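PDB 6KBH: cytochrome P450 monooxygenase from Rhodococcus sp. ECU0066, which probably acts as a self-sufficient monooxygenase, joining a heme-containing P450 to a reductase that carries FMN and a [2Fe-2S] cluster. Local coordinates for residues 196-201 / 233-238; 513-518 / 549-554; 521-526 / 682-687. All coordinates share one frame; numbering follows the deposited sequence.

In the fold
The three contacts sample the two halves of the enzyme. Contact 1 lies among helices of the P450 part, away from the annotated sites, its centre about 46 Å from that of contact 2 and about 58 Å from that of contact 3. Contacts 2 and 3, with centres about 18 Å apart, share the hairpin of strands 510-515 and 518-523 in the flavin-binding barrel. Y522 joins them: its CE2 lies 3.5 Å from I551 CD1 and 3.9 Å from C515 SG, while the same residue borders FMN in contact 3. Contact 3 holds the flavin itself, and the side chain of E684 is about 12 Å from the [2Fe-2S] cluster.

Contact 1: residues 196-201 / 233-238; sequences EEDMDT and WQFAGT
F235 reaches across to T201 and D198, and its ring carries the whole of this small surface contact, which buries 144 Å² in total. Among the apolar contacts, the T201 methyl lies beside the ring, with CG2 3.6 Å from F235 CD2; the two side chains cross at roughly a right angle. F235 gets there because its CG lies anti to the backbone N (chi1 -175°), which carries the ring away from helix 219-242 toward residues 196-201. Y205 also touches it. The polar approach made by D198 is at the ring's rim. Its OD1 lies near the ring plane, 4.0 Å from F235 CZ, and so faces the C-H edge; the carboxylate itself is turned 82° against the ring. The stronger tie of D198 runs through OD2, in a salt bridge with K242 farther along helix 219-242. Within that helix T238 OG1 donates to F235 O at 2.9 Å, in the carbonyl plane and on a lone pair, anchoring the threonine hydroxyl one turn after the phenylalanine. W233, on the same helix, stacks on H273 of helix 269-281. Judged by their order before the long central helix of the P450 fold, helices 199-204 and 219-242 probably correspond to its F and G helices.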
loop_
_atom_site.group_PDB
_atom_site.type_symbol
_atom_site.label_atom_id
_atom_site.label_comp_id
_atom_site.label_asym_id
_atom_site.label_seq_id
_atom_site.Cartn_x
_atom_site.Cartn_y
_atom_site.Cartn_z
ATOM N N GLU A 196 -7.653 25.466 16.216
ATOM C CA GLU A 196 -8.585 24.719 17.050
ATOM C C GLU A 196 -9.700 25.612 17.581
ATOM O O GLU A 196 -10.826 25.141 17.787
ATOM C CB GLU A 196 -7.835 24.055 18.203
ATOM C CG GLU A 196 -6.536 23.386 17.771
ATOM C CD GLU A 196 -5.986 22.447 18.822
ATOM O OE1 GLU A 196 -6.709 22.172 19.802
ATOM O OE2 GLU A 196 -4.833 21.985 18.669
ATOM N N GLU A 197 -9.402 26.889 17.826
ATOM C CA GLU A 197 -10.429 27.879 18.131
ATOM C C GLU A 197 -11.591 27.802 17.147
ATOM O O GLU A 197 -12.763 27.836 17.536
ATOM C CB GLU A 197 -9.811 29.280 18.108
ATOM C CG GLU A 197 -8.425 29.372 18.732
ATOM C CD GLU A 197 -7.514 30.341 17.994
ATOM O OE1 GLU A 197 -8.021 31.336 17.427
ATOM O OE2 GLU A 197 -6.291 30.101 17.965
ATOM N N ASP A 198 -11.273 27.675 15.862
ATOM C CA ASP A 198 -12.238 27.810 14.780
ATOM C C ASP A 198 -12.882 26.494 14.369
ATOM O O ASP A 198 -13.731 26.491 13.471
ATOM C CB ASP A 198 -11.560 28.433 13.559
ATOM C CG ASP A 198 -11.161 29.873 13.791
ATOM O OD1 ASP A 198 -12.053 30.705 14.058
ATOM O OD2 ASP A 198 -9.952 30.173 13.711
ATOM N N MET A 199 -12.510 25.381 14.994
ATOM C CA MET A 199 -12.917 24.094 14.451
ATOM C C MET A 199 -14.359 23.763 14.807
ATOM O O MET A 199 -15.129 23.347 13.937
ATOM C CB MET A 199 -11.970 23.003 14.942
ATOM C CG MET A 199 -10.543 23.169 14.432
ATOM S SD MET A 199 -9.597 21.637 14.452
ATOM C CE MET A 199 -9.698 21.220 16.190
ATOM N N ASP A 200 -14.758 23.997 16.062
ATOM C CA ASP A 200 -16.058 23.510 16.514
ATOM C C ASP A 200 -17.222 24.083 15.711
ATOM O O ASP A 200 -18.261 23.425 15.603
ATOM C CB ASP A 200 -16.262 23.794 17.997
ATOM C CG ASP A 200 -15.594 22.763 18.871
ATOM O OD1 ASP A 200 -15.209 21.700 18.330
ATOM O OD2 ASP A 200 -15.449 23.011 20.084
ATOM N N THR A 201 -17.106 25.288 15.141
ATOM C CA THR A 201 -18.240 25.735 14.333
ATOM C C THR A 201 -18.192 25.105 12.949
ATOM O O THR A 201 -19.222 24.666 12.423
ATOM C CB THR A 201 -18.310 27.256 14.211
ATOM O OG1 THR A 201 -18.404 27.822 15.516
ATOM C CG2 THR A 201 -19.600 27.651 13.441
ATOM N N TRP A 233 -19.487 28.465 3.997
ATOM C CA TRP A 233 -18.659 29.085 2.964
ATOM C C TRP A 233 -18.087 30.418 3.427
ATOM O O TRP A 233 -16.912 30.715 3.179
ATOM C CB TRP A 233 -19.470 29.273 1.690
ATOM C CG TRP A 233 -18.801 30.125 0.657
ATOM C CD1 TRP A 233 -19.020 31.449 0.426
ATOM C CD2 TRP A 233 -17.818 29.707 -0.298
ATOM N NE1 TRP A 233 -18.230 31.887 -0.608
ATOM C CE2 TRP A 233 -17.484 30.836 -1.071
ATOM C CE3 TRP A 233 -17.187 28.490 -0.572
ATOM C CZ2 TRP A 233 -16.546 30.785 -2.099
ATOM C CZ3 TRP A 233 -16.257 28.441 -1.594
ATOM C CH2 TRP A 233 -15.945 29.581 -2.345
ATOM N N GLN A 234 -18.903 31.247 4.082
ATOM C CA GLN A 234 -18.429 32.566 4.478
ATOM C C GLN A 234 -17.671 32.550 5.797
ATOM O O GLN A 234 -16.750 33.354 5.972
ATOM C CB GLN A 234 -19.593 33.565 4.540
ATOM C CG GLN A 234 -20.477 33.494 5.773
ATOM C CD GLN A 234 -21.480 34.638 5.818
ATOM O OE1 GLN A 234 -21.473 35.516 4.954
ATOM N NE2 GLN A 234 -22.351 34.628 6.823
ATOM N N PHE A 235 -18.015 31.654 6.723
ATOM C CA PHE A 235 -17.169 31.493 7.900
ATOM C C PHE A 235 -15.787 30.972 7.496
ATOM O O PHE A 235 -14.753 31.504 7.932
ATOM C CB PHE A 235 -17.860 30.585 8.921
ATOM C CG PHE A 235 -17.120 30.460 10.232
ATOM C CD1 PHE A 235 -15.907 31.104 10.430
ATOM C CD2 PHE A 235 -17.653 29.690 11.273
ATOM C CE1 PHE A 235 -15.231 30.975 11.615
ATOM C CE2 PHE A 235 -16.996 29.565 12.472
ATOM C CZ PHE A 235 -15.762 30.212 12.636
ATOM N N ALA A 236 -15.739 29.975 6.615
ATOM C CA ALA A 236 -14.425 29.548 6.156
ATOM C C ALA A 236 -13.704 30.667 5.415
ATOM O O ALA A 236 -12.477 30.618 5.293
ATOM C CB ALA A 236 -14.535 28.303 5.278
ATOM N N GLY A 237 -14.431 31.687 4.950
ATOM C CA GLY A 237 -13.778 32.825 4.324
ATOM C C GLY A 237 -12.974 33.654 5.311
ATOM O O GLY A 237 -11.866 34.104 5.000
ATOM N N THR A 238 -13.522 33.873 6.508
ATOM C CA THR A 238 -12.768 34.556 7.555
ATOM C C THR A 238 -11.586 33.716 8.013
ATOM O O THR A 238 -10.487 34.241 8.225
ATOM C CB THR A 238 -13.679 34.867 8.741
ATOM O OG1 THR A 238 -13.820 33.694 9.553
ATOM C CG2 THR A 238 -15.053 35.312 8.260
#

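Contact 2: residues 513-518 / 549-554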
loop_
_atom_site.group_PDB
_atom_site.type_symbol
_atom_site.label_atom_id
_atom_site.label_comp_id
_atom_site.label_asym_id
_atom_site.label_seq_id
_atom_site.Cartn_x
_atom_site.Cartn_y
_atom_site.Cartn_z
ATOM N N VAL A 513 13.338 -9.981 7.773
ATOM C CA VAL A 513 12.818 -10.035 9.133
ATOM C C VAL A 513 12.896 -8.637 9.729
ATOM O O VAL A 513 13.940 -7.980 9.650
ATOM C CB VAL A 513 13.599 -11.050 9.988
ATOM C CG1 VAL A 513 15.098 -10.860 9.808
ATOM C CG2 VAL A 513 13.210 -10.925 11.445
ATOM N N ASP A 514 11.792 -8.178 10.318
ATOM C CA ASP A 514 11.737 -6.837 10.893
ATOM C C ASP A 514 12.520 -6.796 12.197
ATOM O O ASP A 514 12.038 -7.270 13.228
ATOM C CB ASP A 514 10.290 -6.422 11.131
ATOM C CG ASP A 514 9.565 -6.094 9.852
ATOM O OD1 ASP A 514 10.178 -6.224 8.772
ATOM O OD2 ASP A 514 8.383 -5.700 9.929
ATOM N N CYS A 515 13.711 -6.197 12.176
ATOM C CA CYS A 515 14.531 -6.100 13.384
ATOM C C CYS A 515 14.206 -4.785 14.086
ATOM O O CYS A 515 14.914 -3.781 13.974
ATOM C CB CYS A 515 16.009 -6.214 13.041
ATOM S SG CYS A 515 16.390 -7.579 11.928
ATOM N N GLY A 516 13.107 -4.804 14.832
ATOM C CA GLY A 516 12.629 -3.576 15.442
ATOM C C GLY A 516 11.993 -2.688 14.391
ATOM O O GLY A 516 11.111 -3.116 13.638
ATOM N N ALA A 517 12.451 -1.440 14.322
ATOM C CA ALA A 517 11.907 -0.478 13.373
ATOM C C ALA A 517 12.493 -0.616 11.972
ATOM O O ALA A 517 12.111 0.155 11.085
ATOM C CB ALA A 517 12.128 0.949 13.884
ATOM N N VAL A 518 13.399 -1.568 11.746
ATOM C CA VAL A 518 13.990 -1.784 10.433
ATOM C C VAL A 518 13.820 -3.243 10.036
ATOM O O VAL A 518 13.535 -4.112 10.863
ATOM C CB VAL A 518 15.484 -1.396 10.382
ATOM C CG1 VAL A 518 15.638 0.103 10.192
ATOM C CG2 VAL A 518 16.198 -1.866 11.639
ATOM N N ARG A 549 22.180 -4.877 16.200
ATOM C CA ARG A 549 22.143 -4.651 17.640
ATOM C C ARG A 549 20.835 -5.138 18.242
ATOM O O ARG A 549 20.830 -5.876 19.236
ATOM C CB ARG A 549 22.351 -3.168 17.957
ATOM C CG ARG A 549 23.451 -2.909 18.981
ATOM C CD ARG A 549 23.612 -1.420 19.224
ATOM N NE ARG A 549 22.318 -0.796 19.486
ATOM C CZ ARG A 549 21.779 0.128 18.702
ATOM N NH1 ARG A 549 22.429 0.524 17.617
ATOM N NH2 ARG A 549 20.595 0.645 18.991
ATOM N N TRP A 550 19.713 -4.732 17.641
ATOM C CA TRP A 550 18.408 -5.062 18.200
ATOM C C TRP A 550 18.257 -6.559 18.435
ATOM O O TRP A 550 17.741 -6.982 19.478
ATOM C CB TRP A 550 17.283 -4.563 17.291
ATOM C CG TRP A 550 15.959 -4.839 17.918
ATOM C CD1 TRP A 550 15.305 -4.056 18.821
ATOM C CD2 TRP A 550 15.160 -6.018 17.753
ATOM N NE1 TRP A 550 14.133 -4.660 19.210
ATOM C CE2 TRP A 550 14.023 -5.866 18.569
ATOM C CE3 TRP A 550 15.289 -7.180 16.986
ATOM C CZ2 TRP A 550 13.020 -6.831 18.639
ATOM C CZ3 TRP A 550 14.292 -8.137 17.056
ATOM C CH2 TRP A 550 13.173 -7.957 17.877
ATOM N N ILE A 551 18.697 -7.377 17.478
ATOM C CA ILE A 551 18.547 -8.823 17.616
ATOM C C ILE A 551 19.343 -9.336 18.808
ATOM O O ILE A 551 18.872 -10.187 19.572
ATOM C CB ILE A 551 18.963 -9.535 16.317
ATOM C CG1 ILE A 551 18.027 -9.159 15.172
ATOM C CG2 ILE A 551 18.956 -11.029 16.527
ATOM C CD1 ILE A 551 18.528 -9.612 13.824
ATOM N N HIS A 552 20.559 -8.825 18.988
ATOM C CA HIS A 552 21.400 -9.269 20.093
ATOM C C HIS A 552 20.969 -8.668 21.424
ATOM O O HIS A 552 21.119 -9.313 22.467
ATOM C CB HIS A 552 22.859 -8.903 19.821
ATOM C CG HIS A 552 23.430 -9.544 18.596
ATOM N ND1 HIS A 552 24.563 -10.326 18.624
ATOM C CD2 HIS A 552 23.014 -9.530 17.308
ATOM C CE1 HIS A 552 24.823 -10.763 17.404
ATOM N NE2 HIS A 552 23.902 -10.290 16.587
ATOM N N THR A 553 20.433 -7.448 21.410
ATOM C CA THR A 553 20.223 -6.710 22.649
ATOM C C THR A 553 18.829 -6.885 23.242
ATOM O O THR A 553 18.695 -6.884 24.471
ATOM C CB THR A 553 20.516 -5.217 22.429
ATOM O OG1 THR A 553 20.763 -4.586 23.690
ATOM C CG2 THR A 553 19.361 -4.503 21.728
ATOM N N GLU A 554 17.783 -7.053 22.420
ATOM C CA GLU A 554 16.432 -6.966 22.964
ATOM C C GLU A 554 15.479 -8.032 22.427
ATOM O O GLU A 554 14.261 -7.890 22.588
ATOM C CB GLU A 554 15.841 -5.576 22.705
ATOM C CG GLU A 554 16.017 -4.612 23.869
ATOM C CD GLU A 554 15.504 -3.223 23.553
ATOM O OE1 GLU A 554 15.475 -2.859 22.358
ATOM O OE2 GLU A 554 15.130 -2.496 24.497
#
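G516 lies against the indole of W550, its backbone N 3.7 Å above the ring plane and over its centre. Beside it, G516 CA stands 4.1 Å from the centroid of the five-membered ring and only 6° off the ring normal, a CH-pi contact over the face. C515 comes to the indole obliquely, with CA 3.8 Å from W550 CE3, and turns its sulfur to the next helix residue, where C515 SG packs on I551 CD1 at 3.5 Å. In W550, chi1 of -177° carries the indole out to the turn, and chi2 of 85° sets its face against G516. With an alanine in place of W550, the G516 backbone would probably lose the surface it rests on, and a gap would open between hairpin and helix.

The next shell fixes both partners. C515 to V518 form a type II' turn, in which G516 takes the positive phi that suits glycine; a side chain there would crowd the indole. L561 of strand 560-567 touches W550. On the strand, D514 is held by salt bridges to R562 and R564, and at the helix S544 OG bonds to R549 N. Helix 547-554 begins with G547 and S548, whose backbone nitrogens bind FMN. A hairpin turn packed on the helix that receives the flavin belongs to the antiparallel flavin-binding barrel of the ferredoxin-reductase type, consistent with the phthalate dioxygenase reductase-like branch.

Contact 3: residues 521-526 / 682-687; sequences QYSLCG and HVEHFS. With FMN (flavin mononucleotide), chain B.
In the isoalloxazine site of the reductase, where strand 518-523 of the barrel faces the end of strand 681-685, S523 meets E684 and F686 beside the flavin. S523 OG lies 3.5 Å from E684 OE2 and 3.8 Å from F686 CZ, coming to the phenylalanine ring obliquely. E684 swings its chain out opposite the backbone N (chi1 163°) and bends at chi2, bringing OE2 to 3.1 Å from FMN O4, while its CG sits at the in-plane edge of the F686 ring. F686 lays one face against the flavin, with FMN N5 3.3 Å above the ring plane and toward its rim. Residues 520-523 read R-Q-Y-S, the R-x-Y-S signature of ferredoxin-reductase-type flavin barrels; within it, the Q521 backbone and Y522 lie on the flavin face away from F686. From this strand S523 N donates to FMN N5 at 3.3 Å, with a bent N-H...N angle of 138°. The ribityl chain is held too: FMN O2' gives a hydrogen bond to Q521 O at 3.0 Å, and Y522 OH bonds weakly to FMN O4' at 3.3 Å. Y522 turns a ring edge, not a face, to the cofactor. P590 of helix 588-601 touches both S523 and F686, and Q521 also touches the loop of the cluster ligand C740.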
loop_
_atom_site.group_PDB
_atom_site.type_symbol
_atom_site.label_atom_id
_atom_site.label_comp_id
_atom_site.label_asym_id
_atom_site.label_seq_id
_atom_site.Cartn_x
_atom_site.Cartn_y
_atom_site.Cartn_z
ATOM N N GLN A 521 17.787 -8.691 5.936
ATOM C CA GLN A 521 17.722 -10.040 5.395
ATOM C C GLN A 521 18.897 -10.865 5.893
ATOM O O GLN A 521 20.020 -10.366 5.990
ATOM C CB GLN A 521 17.712 -10.043 3.865
ATOM C CG GLN A 521 16.773 -9.036 3.250
ATOM C CD GLN A 521 17.517 -7.962 2.496
ATOM O OE1 GLN A 521 18.097 -8.220 1.440
ATOM N NE2 GLN A 521 17.518 -6.752 3.039
ATOM N N TYR A 522 18.630 -12.135 6.191
ATOM C CA TYR A 522 19.647 -13.068 6.658
ATOM C C TYR A 522 19.423 -14.420 5.995
ATOM O O TYR A 522 18.304 -14.941 6.030
ATOM C CB TYR A 522 19.612 -13.188 8.188
ATOM C CG TYR A 522 19.782 -11.857 8.900
ATOM C CD1 TYR A 522 20.921 -11.102 8.709
ATOM C CD2 TYR A 522 18.802 -11.349 9.749
ATOM C CE1 TYR A 522 21.105 -9.892 9.329
ATOM C CE2 TYR A 522 18.981 -10.114 10.386
ATOM C CZ TYR A 522 20.144 -9.396 10.162
ATOM O OH TYR A 522 20.399 -8.177 10.747
ATOM N N SER A 523 20.478 -14.979 5.396
ATOM C CA SER A 523 20.394 -16.285 4.749
ATOM C C SER A 523 19.874 -17.350 5.715
ATOM O O SER A 523 19.867 -17.179 6.940
ATOM C CB SER A 523 21.763 -16.703 4.209
ATOM O OG SER A 523 22.227 -15.796 3.226
ATOM N N LEU A 524 19.424 -18.463 5.142
ATOM C CA LEU A 524 18.861 -19.571 5.908
ATOM C C LEU A 524 19.826 -20.743 5.912
ATOM O O LEU A 524 20.078 -21.358 4.868
ATOM C CB LEU A 524 17.506 -19.982 5.351
ATOM C CG LEU A 524 16.549 -18.823 5.553
ATOM C CD1 LEU A 524 15.627 -18.721 4.368
ATOM C CD2 LEU A 524 15.814 -19.055 6.843
ATOM N N CYS A 525 20.336 -21.056 7.100
ATOM C CA CYS A 525 21.329 -22.097 7.310
ATOM C C CYS A 525 20.753 -23.309 8.018
ATOM O O CYS A 525 21.512 -24.168 8.473
ATOM C CB CYS A 525 22.497 -21.530 8.106
ATOM S SG CYS A 525 21.931 -20.464 9.434
ATOM N N GLY A 526 19.431 -23.387 8.133
ATOM C CA GLY A 526 18.782 -24.511 8.769
ATOM C C GLY A 526 18.642 -25.678 7.816
ATOM O O GLY A 526 19.279 -25.742 6.762
ATOM N N HIS A 682 29.757 -16.507 -9.039
ATOM C CA HIS A 682 28.538 -15.920 -8.507
ATOM C C HIS A 682 28.795 -15.466 -7.081
ATOM O O HIS A 682 29.455 -16.162 -6.305
ATOM C CB HIS A 682 27.371 -16.900 -8.546
ATOM C CG HIS A 682 27.214 -17.595 -9.861
ATOM N ND1 HIS A 682 27.978 -18.683 -10.224
ATOM C CD2 HIS A 682 26.381 -17.356 -10.902
ATOM C CE1 HIS A 682 27.623 -19.083 -11.431
ATOM N NE2 HIS A 682 26.656 -18.295 -11.864
ATOM N N VAL A 683 28.280 -14.293 -6.745
ATOM C CA VAL A 683 28.514 -13.669 -5.454
ATOM C C VAL A 683 27.180 -13.224 -4.880
ATOM O O VAL A 683 26.232 -12.935 -5.615
ATOM C CB VAL A 683 29.470 -12.461 -5.564
ATOM C CG1 VAL A 683 30.910 -12.935 -5.613
ATOM C CG2 VAL A 683 29.128 -11.651 -6.795
ATOM N N GLU A 684 27.105 -13.188 -3.555
ATOM C CA GLU A 684 26.006 -12.544 -2.852
ATOM C C GLU A 684 26.590 -11.521 -1.888
ATOM O O GLU A 684 27.422 -11.860 -1.037
ATOM C CB GLU A 684 25.136 -13.558 -2.096
ATOM C CG GLU A 684 24.245 -12.928 -1.030
ATOM C CD GLU A 684 22.896 -13.618 -0.889
ATOM O OE1 GLU A 684 22.038 -13.452 -1.785
ATOM O OE2 GLU A 684 22.684 -14.310 0.129
ATOM N N HIS A 685 26.162 -10.274 -2.029
ATOM C CA HIS A 685 26.628 -9.198 -1.171
ATOM C C HIS A 685 25.726 -9.073 0.050
ATOM O O HIS A 685 24.498 -9.178 -0.053
ATOM C CB HIS A 685 26.650 -7.874 -1.936
ATOM C CG HIS A 685 27.412 -7.924 -3.223
ATOM N ND1 HIS A 685 28.776 -7.739 -3.287
ATOM C CD2 HIS A 685 26.999 -8.126 -4.497
ATOM C CE1 HIS A 685 29.171 -7.829 -4.545
ATOM N NE2 HIS A 685 28.112 -8.061 -5.299
ATOM N N PHE A 686 26.348 -8.867 1.209
ATOM C CA PHE A 686 25.634 -8.551 2.439
ATOM C C PHE A 686 25.658 -7.060 2.746
ATOM O O PHE A 686 25.010 -6.619 3.701
ATOM C CB PHE A 686 26.224 -9.331 3.619
ATOM C CG PHE A 686 25.883 -10.796 3.616
ATOM C CD1 PHE A 686 25.349 -11.406 2.492
ATOM C CD2 PHE A 686 26.094 -11.564 4.746
ATOM C CE1 PHE A 686 25.032 -12.748 2.499
ATOM C CE2 PHE A 686 25.788 -12.910 4.754
ATOM C CZ PHE A 686 25.253 -13.501 3.632
ATOM N N SER A 687 26.399 -6.285 1.959
ATOM C CA SER A 687 26.503 -4.842 2.082
ATOM C C SER A 687 26.349 -4.246 0.692
ATOM O O SER A 687 26.422 -4.951 -0.319
ATOM C CB SER A 687 27.844 -4.426 2.708
ATOM O OG SER A 687 28.151 -5.221 3.841
HETATM N N1 FMN B . 22.116 -8.917 3.515
HETATM C C2 FMN B . 21.550 -9.079 2.309
HETATM O O2 FMN B . 21.327 -8.051 1.592
HETATM N N3 FMN B . 21.209 -10.284 1.833
HETATM C C4 FMN B . 21.444 -11.375 2.589
HETATM O O4 FMN B . 21.110 -12.606 2.130
HETATM C C4A FMN B . 22.033 -11.238 3.844
HETATM N N5 FMN B . 22.261 -12.334 4.587
HETATM C C5A FMN B . 22.822 -12.187 5.792
HETATM C C6 FMN B . 23.044 -13.335 6.531
HETATM C C7 FMN B . 23.621 -13.244 7.776
HETATM C C7M FMN B . 23.805 -14.604 8.495
HETATM C C8 FMN B . 23.992 -12.002 8.306
HETATM C C8M FMN B . 24.624 -11.853 9.675
HETATM C C9 FMN B . 23.782 -10.851 7.554
HETATM C C9A FMN B . 23.181 -10.932 6.294
HETATM N N10 FMN B . 22.957 -9.832 5.541
HETATM C C10 FMN B . 22.378 -9.976 4.317
HETATM C "C1'" FMN B . 23.287 -8.457 6.031
HETATM C "C2'" FMN B . 22.177 -7.864 6.862
HETATM O "O2'" FMN B . 21.044 -7.580 6.151
HETATM C "C3'" FMN B . 22.633 -6.608 7.558
HETATM O "O3'" FMN B . 23.135 -5.627 6.689
HETATM C "C4'" FMN B . 23.668 -6.927 8.659
HETATM O "O4'" FMN B . 23.438 -7.976 9.522
HETATM C "C5'" FMN B . 23.837 -5.732 9.645
HETATM O "O5'" FMN B . 22.636 -5.034 10.059
HETATM P P FMN B . 22.787 -3.621 10.725
HETATM O O1P FMN B . 21.514 -2.833 10.553
HETATM O O2P FMN B . 23.057 -3.745 12.191
HETATM O O3P FMN B . 23.935 -2.928 10.059
#